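Local coordinates for cation-transporting ATPase, E1-E2 family protein (Streptococcus pneumoniae, PDB 4F2F), which exports copper(I) as a P-type ATPase, this metal-binding domain of cupredoxin fold holding two Cu(I) ions, at residues A[49-61]-A[64-76]. Sequence-based numbering, arbitrary orientation.
Sequences NCYKEILFEEEGI and PIGVDEEKVIRFT. With CU1 (copper (I) ion), chain B; CU1 (copper (I) ion), chain C.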
ATOM      1  N   ASN A  49      -6.026 -17.052   0.701  1.00 15.29           N
ATOM      2  CA  ASN A  49      -5.978 -16.385   1.997  1.00 15.91           C
ATOM      3  C   ASN A  49      -4.601 -15.832   2.365  1.00 16.07           C
ATOM      4  O   ASN A  49      -4.442 -15.208   3.414  1.00 15.98           O
ATOM      5  CB  ASN A  49      -6.514 -17.284   3.113  1.00 16.12           C
ATOM      6  CG  ASN A  49      -7.991 -17.065   3.373  1.00 14.49           C
ATOM      7  OD1 ASN A  49      -8.600 -16.145   2.826  1.00 16.56           O
ATOM      8  ND2 ASN A  49      -8.574 -17.909   4.214  1.00 18.15           N
ATOM      9  N   CYS A  50      -3.612 -16.042   1.504  1.00 15.61           N
ATOM     10  CA  CYS A  50      -2.314 -15.409   1.709  1.00 16.07           C
ATOM     11  C   CYS A  50      -2.492 -13.892   1.707  1.00 13.97           C
ATOM     12  O   CYS A  50      -1.693 -13.161   2.290  1.00 15.19           O
ATOM     13  CB  CYS A  50      -1.323 -15.840   0.623  1.00 16.30           C
ATOM     14  SG  CYS A  50       0.400 -15.391   0.937  1.00 15.91           S
ATOM     15  N   TYR A  51      -3.570 -13.434   1.071  1.00 15.52           N
ATOM     16  CA  TYR A  51      -3.841 -12.007   0.911  1.00 14.29           C
ATOM     17  C   TYR A  51      -5.022 -11.516   1.752  1.00 15.59           C
ATOM     18  O   TYR A  51      -5.594 -10.466   1.458  1.00 15.38           O
ATOM     19  CB  TYR A  51      -4.112 -11.684  -0.563  1.00 16.22           C
ATOM     20  CG  TYR A  51      -2.985 -12.055  -1.500  1.00 16.79           C
ATOM     21  CD1 TYR A  51      -2.052 -11.111  -1.901  1.00 17.73           C
ATOM     22  CD2 TYR A  51      -2.860 -13.349  -1.992  1.00 19.05           C
ATOM     23  CE1 TYR A  51      -1.025 -11.444  -2.762  1.00 20.29           C
ATOM     24  CE2 TYR A  51      -1.838 -13.690  -2.852  1.00 18.25           C
ATOM     25  CZ  TYR A  51      -0.921 -12.735  -3.234  1.00 19.19           C
ATOM     26  OH  TYR A  51       0.103 -13.075  -4.092  1.00 23.93           O
ATOM     27  N   LYS A  52      -5.385 -12.256   2.798  1.00 14.61           N
ATOM     28  CA  LYS A  52      -6.575 -11.903   3.577  1.00 15.36           C
ATOM     29  C   LYS A  52      -6.358 -10.712   4.508  1.00 15.96           C
ATOM     30  O   LYS A  52      -7.312 -10.197   5.091  1.00 15.06           O
ATOM     31  CB  LYS A  52      -7.093 -13.103   4.376  1.00 14.99           C
ATOM     32  CG  LYS A  52      -6.279 -13.449   5.615  1.00 17.51           C
ATOM     33  CD  LYS A  52      -6.923 -14.598   6.384  1.00 18.04           C
ATOM     34  CE  LYS A  52      -6.260 -14.790   7.735  1.00 20.15           C
ATOM     35  NZ  LYS A  52      -6.903 -15.889   8.510  1.00 25.80           N
ATOM     36  N   GLU A  53      -5.111 -10.276   4.646  1.00 14.19           N
ATOM     37  CA  GLU A  53      -4.789  -9.132   5.495  1.00 14.86           C
ATOM     38  C   GLU A  53      -3.770  -8.211   4.835  1.00 15.97           C
ATOM     39  O   GLU A  53      -2.973  -8.642   4.002  1.00 15.56           O
ATOM     40  CB  GLU A  53      -4.289  -9.600   6.868  1.00 15.22           C
ATOM     41  CG  GLU A  53      -5.388 -10.181   7.749  1.00 15.07           C
ATOM     42  CD  GLU A  53      -4.856 -11.115   8.818  1.00 18.49           C
ATOM     43  OE1 GLU A  53      -3.621 -11.261   8.932  1.00 19.25           O
ATOM     44  OE2 GLU A  53      -5.682 -11.712   9.544  1.00 23.27           O
ATOM     45  N   ILE A  54      -3.822  -6.939   5.215  1.00 13.88           N
ATOM     46  CA  ILE A  54      -2.890  -5.926   4.739  1.00 13.50           C
ATOM     47  C   ILE A  54      -2.124  -5.377   5.933  1.00 15.26           C
ATOM     48  O   ILE A  54      -2.726  -4.936   6.915  1.00 14.91           O
ATOM     49  CB  ILE A  54      -3.636  -4.763   4.057  1.00 15.39           C
ATOM     50  CG1 ILE A  54      -4.542  -5.288   2.942  1.00 16.34           C
ATOM     51  CG2 ILE A  54      -2.650  -3.727   3.525  1.00 18.62           C
ATOM     52  CD1 ILE A  54      -5.593  -4.293   2.495  1.00 18.60           C
ATOM     53  N   LEU A  55      -0.798  -5.399   5.850  1.00 13.65           N
ATOM     54  CA  LEU A  55       0.039  -4.997   6.975  1.00 15.21           C
ATOM     55  C   LEU A  55       0.938  -3.811   6.643  1.00 15.52           C
ATOM     56  O   LEU A  55       1.755  -3.877   5.724  1.00 14.59           O
ATOM     57  CB  LEU A  55       0.895  -6.179   7.452  1.00 15.16           C
ATOM     58  CG  LEU A  55       1.915  -5.908   8.562  1.00 16.20           C
ATOM     59  CD1 LEU A  55       1.228  -5.477   9.849  1.00 17.67           C
ATOM     60  CD2 LEU A  55       2.787  -7.133   8.806  1.00 18.11           C
ATOM     61  N   PHE A  56       0.763  -2.729   7.392  1.00 16.99           N
ATOM     62  CA  PHE A  56       1.694  -1.605   7.388  1.00 15.90           C
ATOM     63  C   PHE A  56       2.254  -1.480   8.803  1.00 19.23           C
ATOM     64  O   PHE A  56       1.769  -0.683   9.604  1.00 18.63           O
ATOM     65  CB  PHE A  56       0.981  -0.308   6.987  1.00 17.06           C
ATOM     66  CG  PHE A  56       0.745  -0.161   5.502  1.00 17.07           C
ATOM     67  CD1 PHE A  56       1.422   0.806   4.776  1.00 16.63           C
ATOM     68  CD2 PHE A  56      -0.162  -0.973   4.835  1.00 15.69           C
ATOM     69  CE1 PHE A  56       1.210   0.957   3.415  1.00 16.66           C
ATOM     70  CE2 PHE A  56      -0.380  -0.828   3.472  1.00 18.37           C
ATOM     71  CZ  PHE A  56       0.306   0.140   2.762  1.00 16.60           C
ATOM     72  N   GLU A  57       3.270  -2.283   9.102  1.00 17.61           N
ATOM     73  CA  GLU A  57       3.759  -2.450  10.467  1.00 18.41           C
ATOM     74  C   GLU A  57       4.172  -1.133  11.120  1.00 19.99           C
ATOM     75  O   GLU A  57       3.901  -0.904  12.299  1.00 21.75           O
ATOM     76  CB  GLU A  57       4.938  -3.430  10.492  1.00 18.77           C
ATOM     77  CG  GLU A  57       5.363  -3.880  11.882  1.00 23.64           C
ATOM     78  CD  GLU A  57       4.651  -5.140  12.332  1.00 29.50           C
ATOM     79  OE1 GLU A  57       4.890  -6.209  11.728  1.00 29.72           O
ATOM     80  OE2 GLU A  57       3.843  -5.063  13.282  1.00 40.21           O
ATOM     81  N   GLU A  58       4.822  -0.267  10.353  1.00 20.58           N
ATOM     82  CA  GLU A  58       5.370   0.965  10.906  1.00 21.90           C
ATOM     83  C   GLU A  58       4.293   2.008  11.185  1.00 23.50           C
ATOM     84  O   GLU A  58       4.548   3.008  11.852  1.00 29.01           O
ATOM     85  CB  GLU A  58       6.434   1.527   9.971  1.00 28.68           C
ATOM     86  CG  GLU A  58       7.430   0.477   9.528  1.00 29.75           C
ATOM     87  CD  GLU A  58       8.413   0.999   8.512  1.00 37.18           C
ATOM     88  OE1 GLU A  58       8.902   2.134   8.688  1.00 34.52           O
ATOM     89  OE2 GLU A  58       8.696   0.273   7.536  1.00 38.78           O
ATOM     90  N   GLU A  59       3.090   1.768  10.672  1.00 19.29           N
ATOM     91  CA  GLU A  59       1.955   2.641  10.936  1.00 20.33           C
ATOM     92  C   GLU A  59       0.989   1.987  11.918  1.00 19.60           C
ATOM     93  O   GLU A  59      -0.035   2.567  12.269  1.00 23.53           O
ATOM     94  CB  GLU A  59       1.237   2.993   9.629  1.00 20.52           C
ATOM     95  CG  GLU A  59       2.077   3.818   8.672  1.00 23.69           C
ATOM     96  CD  GLU A  59       2.400   5.195   9.219  1.00 24.16           C
ATOM     97  OE1 GLU A  59       1.608   5.718  10.030  1.00 31.16           O
ATOM     98  OE2 GLU A  59       3.450   5.758   8.841  1.00 32.30           O
ATOM     99  N   GLY A  60       1.326   0.779  12.360  1.00 22.38           N
ATOM    100  CA  GLY A  60       0.492   0.044  13.294  1.00 22.79           C
ATOM    101  C   GLY A  60      -0.809  -0.406  12.660  1.00 24.98           C
ATOM    102  O   GLY A  60      -1.812  -0.614  13.345  1.00 24.22           O
ATOM    103  N   ILE A  61      -0.787  -0.557  11.341  1.00 21.04           N
ATOM    104  CA  ILE A  61      -1.981  -0.923  10.590  1.00 19.57           C
ATOM    105  C   ILE A  61      -1.980  -2.406  10.228  1.00 17.31           C
ATOM    106  O   ILE A  61      -1.004  -2.928   9.688  1.00 18.42           O
ATOM    107  CB  ILE A  61      -2.121  -0.072   9.312  1.00 17.81           C
ATOM    108  CG1 ILE A  61      -2.396   1.388   9.684  1.00 21.87           C
ATOM    109  CG2 ILE A  61      -3.230  -0.615   8.412  1.00 18.13           C
ATOM    110  CD1 ILE A  61      -2.387   2.340   8.508  1.00 21.09           C
ATOM    111  N   PRO A  64      -8.049  -6.537   7.745  1.00 15.32           N
ATOM    112  CA  PRO A  64      -8.543  -7.670   6.960  1.00 18.33           C
ATOM    113  C   PRO A  64      -9.130  -7.192   5.639  1.00 15.53           C
ATOM    114  O   PRO A  64      -9.593  -6.050   5.539  1.00 16.95           O
ATOM    115  CB  PRO A  64      -9.649  -8.250   7.844  1.00 16.00           C
ATOM    116  CG  PRO A  64     -10.145  -7.080   8.627  1.00 20.58           C
ATOM    117  CD  PRO A  64      -8.940  -6.206   8.873  1.00 17.69           C
ATOM    118  N   ILE A  65      -9.099  -8.051   4.629  1.00 15.45           N
ATOM    119  CA  ILE A  65      -9.723  -7.734   3.354  1.00 16.78           C
ATOM    120  C   ILE A  65     -10.283  -9.006   2.727  1.00 17.14           C
ATOM    121  O   ILE A  65      -9.576 -10.007   2.590  1.00 16.82           O
ATOM    122  CB  ILE A  65      -8.743  -6.999   2.397  1.00 15.96           C
ATOM    123  CG1 ILE A  65      -9.451  -6.600   1.096  1.00 16.37           C
ATOM    124  CG2 ILE A  65      -7.501  -7.838   2.127  1.00 17.03           C
ATOM    125  CD1 ILE A  65      -8.600  -5.743   0.176  1.00 17.62           C
ATOM    126  N   GLY A  66     -11.561  -8.963   2.371  1.00 18.25           N
ATOM    127  CA  GLY A  66     -12.250 -10.125   1.845  1.00 20.69           C
ATOM    128  C   GLY A  66     -12.047 -10.294   0.355  1.00 18.96           C
ATOM    129  O   GLY A  66     -11.586  -9.380  -0.329  1.00 17.97           O
ATOM    130  N   VAL A  67     -12.391 -11.474  -0.149  1.00 21.24           N
ATOM    131  CA  VAL A  67     -12.283 -11.759  -1.571  1.00 19.82           C
ATOM    132  C   VAL A  67     -13.102 -10.758  -2.380  1.00 20.64           C
ATOM    133  O   VAL A  67     -14.280 -10.533  -2.098  1.00 22.08           O
ATOM    134  CB  VAL A  67     -12.761 -13.185  -1.890  1.00 23.85           C
ATOM    135  CG1 VAL A  67     -12.427 -13.549  -3.330  1.00 25.57           C
ATOM    136  CG2 VAL A  67     -12.133 -14.180  -0.927  1.00 23.56           C
ATOM    137  N   ASP A  68     -12.462 -10.157  -3.379  1.00 21.86           N
ATOM    138  CA  ASP A  68     -13.109  -9.186  -4.263  1.00 20.95           C
ATOM    139  C   ASP A  68     -13.561  -7.918  -3.546  1.00 22.85           C
ATOM    140  O   ASP A  68     -14.376  -7.161  -4.072  1.00 27.22           O
ATOM    141  CB  ASP A  68     -14.293  -9.819  -5.001  1.00 25.73           C
ATOM    142  CG  ASP A  68     -13.867 -10.932  -5.937  1.00 33.77           C
ATOM    143  OD1 ASP A  68     -12.678 -10.975  -6.316  1.00 39.27           O
ATOM    144  OD2 ASP A  68     -14.726 -11.762  -6.298  1.00 46.41           O
ATOM    145  N   GLU A  69     -13.029  -7.681  -2.351  1.00 19.21           N
ATOM    146  CA  GLU A  69     -13.331  -6.452  -1.627  1.00 19.71           C
ATOM    147  C   GLU A  69     -12.231  -5.416  -1.843  1.00 19.27           C
ATOM    148  O   GLU A  69     -11.116  -5.753  -2.244  1.00 15.90           O
ATOM    149  CB  GLU A  69     -13.516  -6.725  -0.130  1.00 19.08           C
ATOM    150  CG  GLU A  69     -13.981  -5.506   0.663  1.00 26.04           C
ATOM    151  CD  GLU A  69     -14.021  -5.747   2.161  1.00 30.49           C
ATOM    152  OE1 GLU A  69     -13.360  -6.693   2.641  1.00 27.67           O
ATOM    153  OE2 GLU A  69     -14.716  -4.982   2.862  1.00 30.38           O
ATOM    154  N   GLU A  70     -12.567  -4.153  -1.594  1.00 20.38           N
ATOM    155  CA  GLU A  70     -11.598  -3.065  -1.621  1.00 18.74           C
ATOM    156  C   GLU A  70     -11.533  -2.413  -0.248  1.00 19.99           C
ATOM    157  O   GLU A  70     -12.563  -2.088   0.339  1.00 18.13           O
ATOM    158  CB  GLU A  70     -11.978  -2.022  -2.677  1.00 22.47           C
ATOM    159  CG  GLU A  70     -11.683  -2.424  -4.112  1.00 26.32           C
ATOM    160  CD  GLU A  70     -11.824  -1.261  -5.070  1.00 28.18           C
ATOM    161  OE1 GLU A  70     -12.343  -0.207  -4.643  1.00 23.52           O
ATOM    162  OE2 GLU A  70     -11.416  -1.394  -6.243  1.00 37.18           O
ATOM    163  N   LYS A  71     -10.320  -2.241   0.266  1.00 16.46           N
ATOM    164  CA  LYS A  71     -10.113  -1.595   1.558  1.00 14.80           C
ATOM    165  C   LYS A  71      -9.197  -0.393   1.373  1.00 14.42           C
ATOM    166  O   LYS A  71      -8.167  -0.492   0.704  1.00 16.49           O
ATOM    167  CB  LYS A  71      -9.493  -2.575   2.565  1.00 20.25           C
ATOM    168  CG  LYS A  71     -10.479  -3.509   3.271  1.00 20.64           C
ATOM    169  CD  LYS A  71     -11.281  -2.759   4.330  1.00 22.44           C
ATOM    170  CE  LYS A  71     -12.274  -3.663   5.050  1.00 25.52           C
ATOM    171  NZ  LYS A  71     -11.636  -4.551   6.057  1.00 23.79           N
ATOM    172  N   VAL A  72      -9.573   0.743   1.953  1.00 16.64           N
ATOM    173  CA  VAL A  72      -8.739   1.934   1.889  1.00 18.13           C
ATOM    174  C   VAL A  72      -7.864   2.025   3.132  1.00 17.39           C
ATOM    175  O   VAL A  72      -8.372   2.129   4.249  1.00 22.27           O
ATOM    176  CB  VAL A  72      -9.586   3.218   1.770  1.00 20.05           C
ATOM    177  CG1 VAL A  72      -8.688   4.447   1.679  1.00 23.37           C
ATOM    178  CG2 VAL A  72     -10.507   3.140   0.564  1.00 20.74           C
ATOM    179  N   ILE A  73      -6.551   1.980   2.936  1.00 16.87           N
ATOM    180  CA  ILE A  73      -5.611   2.159   4.034  1.00 19.38           C
ATOM    181  C   ILE A  73      -5.257   3.637   4.149  1.00 19.92           C
ATOM    182  O   ILE A  73      -4.737   4.228   3.201  1.00 18.19           O
ATOM    183  CB  ILE A  73      -4.329   1.337   3.813  1.00 17.44           C
ATOM    184  CG1 ILE A  73      -4.666  -0.146   3.643  1.00 20.64           C
ATOM    185  CG2 ILE A  73      -3.357   1.550   4.965  1.00 21.34           C
ATOM    186  CD1 ILE A  73      -5.308  -0.781   4.861  1.00 21.62           C
ATOM    187  N   ARG A  74      -5.549   4.236   5.299  1.00 20.16           N
ATOM    188  CA  ARG A  74      -5.347   5.672   5.466  1.00 23.70           C
ATOM    189  C   ARG A  74      -4.324   6.026   6.539  1.00 23.05           C
ATOM    190  O   ARG A  74      -4.399   5.558   7.675  1.00 26.36           O
ATOM    191  CB  ARG A  74      -6.668   6.375   5.782  1.00 26.40           C
ATOM    192  CG  ARG A  74      -7.667   6.370   4.643  1.00 31.82           C
ATOM    193  CD  ARG A  74      -8.840   7.276   4.966  1.00 31.33           C
ATOM    194  NE  ARG A  74      -8.391   8.615   5.333  1.00 38.10           N
ATOM    195  CZ  ARG A  74      -8.706   9.229   6.469  1.00 37.85           C
ATOM    196  NH1 ARG A  74      -9.489   8.632   7.357  1.00 43.88           N
ATOM    197  NH2 ARG A  74      -8.243  10.447   6.713  1.00 42.42           N
ATOM    198  N   PHE A  75      -3.365   6.860   6.160  1.00 23.31           N
ATOM    199  CA  PHE A  75      -2.430   7.447   7.108  1.00 22.20           C
ATOM    200  C   PHE A  75      -1.729   8.643   6.480  1.00 21.20           C
ATOM    201  O   PHE A  75      -1.769   8.831   5.263  1.00 20.69           O
ATOM    202  CB  PHE A  75      -1.425   6.404   7.630  1.00 22.72           C
ATOM    203  CG  PHE A  75      -0.499   5.843   6.577  1.00 21.82           C
ATOM    204  CD1 PHE A  75      -0.855   4.721   5.840  1.00 23.68           C
ATOM    205  CD2 PHE A  75       0.742   6.417   6.351  1.00 22.59           C
ATOM    206  CE1 PHE A  75       0.003   4.198   4.883  1.00 22.53           C
ATOM    207  CE2 PHE A  75       1.602   5.901   5.399  1.00 23.90           C
ATOM    208  CZ  PHE A  75       1.233   4.791   4.664  1.00 22.10           C
ATOM    209  N   THR A  76      -1.114   9.469   7.317  1.00 22.33           N
ATOM    210  CA  THR A  76      -0.325  10.587   6.831  1.00 20.89           C
ATOM    211  C   THR A  76       1.144  10.280   7.086  1.00 24.75           C
ATOM    212  O   THR A  76       1.598  10.308   8.230  1.00 25.51           O
ATOM    213  CB  THR A  76      -0.722  11.904   7.523  1.00 23.96           C
ATOM    214  OG1 THR A  76      -2.124  12.138   7.338  1.00 24.84           O
ATOM    215  CG2 THR A  76       0.064  13.077   6.947  1.00 25.54           C
TER
HETATM  216 CU   CU1 B 101       0.449 -13.505   1.991  1.00 17.67          CU
HETATM  217 CU   CU1 C 102       0.947 -16.621   2.710  1.00 21.26          CU
HETATM  218  O   HOH W   1       3.947   8.232   9.687  1.00 34.05           O
HETATM  219  O   HOH W   2       0.863   8.446  10.385  1.00 36.92           O
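Ile73 packs against Ile54, Phe56 and Ile61 and ties strand 70-75 to the hairpin facing it. Its CG2 methyl lies over one face of the Phe56 ring, 4.3 Å from the centroid and displaced toward the rim, and also meets Ile61 CD1 at 3.8 Å. Ile54 CG2 rests on Ile73 CG1, and Ile54 CD1 reaches the methyls of Ile65. Phe75, with CG lodged between its backbone N and carbonyl carbon (chi1 65°), swings its ring toward Phe56; the two rings meet obliquely, Phe56 CD1 to Phe75 CE1 at 3.7 Å. The Phe56 ring also meets those of Phe85 and Tyr96. At the close backbone end of the hairpin, the Ile65 N-H gives Lys52 O a 2.8 Å hydrogen bond from above the carbonyl plane, alongside an antiparallel non-hydrogen-bonded pair of Glu53 and Pro64. Lys71 NZ donates a hydrogen bond to Pro64 O, within segment 64-76, and forms a salt bridge with Glu63.

The solvent side is looser and more polar. Glu59 CG lies over the centre of the Phe75 ring, 3.8 Å from the centroid; a bend at chi2 (-65°) then brings the carboxylate nearly parallel to the ring, and a water links Glu59 OE1 to Thr76 O.

The axes of strands 53-56 and 70-75 come no closer than 9.9 Å, so side chains fill the gap, as between the layers of a cupredoxin beta sandwich. Just before strand 53-56, Cys50 SG bridges both copper(I) ions; Cys50 O and Cys87 also bind one, Met89 and Met91 the other: the dinuclear centre lies at one end of this sandwich.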